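Local atomic coordinates of CbsA (PDB entry 5XYH), a protein that probably hydrolyses cellulose as a 1,4-beta-cellobiosidase of glycoside hydrolase family 6, an exoglucanase and cell-wall degrading enzyme. Residues V23-I27 with M39-K43. Sequence-based numbering, arbitrary orientation.
Sequences VDSSI and MQVVK
K43 reaches from the end of helix 33-42 over V23 to D24 on helix 17-27. K43 CB lies 3.7 Å from CG1 of V23. CG and CD stay near the same methyl group, and CD also approaches D24. K43 CE lies 3.3 Å from OD1 of D24 and also touches CD1 of I27. K43 NZ ends in a salt bridge to D24 OD1 and meets the syn lone pair of that oxygen; the modelled 2.5 Å is unusually short and its exact value doubtful. Beyond CG the lysine chain is fully extended, which carries the ammonium from V23 as far as the carboxylate. Apart from this bridge the side chains meet mainly through apolar atoms. The side chains of I27 and M39 run antiparallel alongside each other, with I27 CG1 3.6 Å from CB of M39. The sulfur SD of M39 continues past I27 to CB of S26, at 4.1 Å. V23 CG1 also sits 3.5 Å from the backbone O of M39. F414 of helix 411-419 touches V23, S26 and M39, while S26 OG is hydrogen-bonded to H411 ND1 and W409 NE1. The contact thus joins two successive helices through a largely buried apolar patch and a partly exposed ion pair, whose charges probably offset each other.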
# COMPACT_ATOMS: atom_id res chain seq x y z
N VAL A 23 -2.49 -13.23 13.90
CA VAL A 23 -1.49 -14.26 13.63
C VAL A 23 -1.62 -15.40 14.63
O VAL A 23 -1.55 -16.57 14.25
CB VAL A 23 -0.08 -13.64 13.64
CG1 VAL A 23 0.99 -14.71 13.65
CG2 VAL A 23 0.10 -12.75 12.43
N ASP A 24 -1.84 -15.08 15.91
CA ASP A 24 -2.01 -16.13 16.92
C ASP A 24 -3.16 -17.06 16.56
O ASP A 24 -3.08 -18.27 16.80
CB ASP A 24 -2.23 -15.51 18.30
CG ASP A 24 -0.97 -14.91 18.89
OD1 ASP A 24 0.15 -15.32 18.50
OD2 ASP A 24 -1.09 -14.05 19.77
N SER A 25 -4.23 -16.51 15.97
CA SER A 25 -5.38 -17.33 15.58
C SER A 25 -5.00 -18.36 14.52
O SER A 25 -5.64 -19.41 14.42
CB SER A 25 -6.52 -16.42 15.07
OG SER A 25 -6.36 -16.07 13.70
N SER A 26 -3.96 -18.08 13.73
CA SER A 26 -3.44 -19.03 12.74
C SER A 26 -2.42 -20.00 13.33
O SER A 26 -2.37 -21.16 12.93
CB SER A 26 -2.77 -18.27 11.58
OG SER A 26 -3.74 -17.78 10.67
N ILE A 27 -1.59 -19.52 14.26
CA ILE A 27 -0.60 -20.39 14.89
C ILE A 27 -1.29 -21.59 15.55
O ILE A 27 -0.85 -22.74 15.41
CB ILE A 27 0.24 -19.59 15.90
CG1 ILE A 27 1.17 -18.63 15.16
CG2 ILE A 27 1.01 -20.51 16.81
CD1 ILE A 27 1.84 -17.63 16.08
N MET A 39 5.57 -18.08 11.81
CA MET A 39 4.49 -17.15 12.10
C MET A 39 4.79 -16.29 13.32
O MET A 39 4.41 -15.12 13.36
CB MET A 39 3.18 -17.93 12.29
CG MET A 39 2.66 -18.56 11.01
SD MET A 39 1.18 -19.50 11.39
CE MET A 39 0.60 -20.03 9.77
N GLN A 40 5.48 -16.86 14.33
CA GLN A 40 5.93 -16.06 15.47
C GLN A 40 6.84 -14.93 15.01
O GLN A 40 6.73 -13.80 15.49
CB GLN A 40 6.67 -16.93 16.49
CG GLN A 40 5.80 -17.95 17.21
CD GLN A 40 6.62 -19.04 17.94
OE1 GLN A 40 7.54 -19.65 17.37
NE2 GLN A 40 6.28 -19.28 19.21
N VAL A 41 7.75 -15.22 14.07
CA VAL A 41 8.65 -14.20 13.54
C VAL A 41 7.86 -13.14 12.78
O VAL A 41 8.10 -11.94 12.92
CB VAL A 41 9.72 -14.85 12.66
CG1 VAL A 41 10.57 -13.77 11.98
CG2 VAL A 41 10.59 -15.80 13.47
N VAL A 42 6.91 -13.58 11.95
CA VAL A 42 6.12 -12.64 11.16
C VAL A 42 5.39 -11.65 12.06
O VAL A 42 5.39 -10.44 11.79
CB VAL A 42 5.16 -13.41 10.24
CG1 VAL A 42 4.07 -12.51 9.70
CG2 VAL A 42 5.94 -14.05 9.10
N LYS A 43 4.81 -12.12 13.16
CA LYS A 43 4.12 -11.18 14.04
C LYS A 43 5.07 -10.34 14.89
O LYS A 43 4.59 -9.52 15.67
CB LYS A 43 3.11 -11.90 14.94
CG LYS A 43 3.70 -12.85 15.95
CD LYS A 43 2.67 -13.25 16.99
CE LYS A 43 3.24 -14.28 17.96
NZ LYS A 43 2.40 -14.42 19.18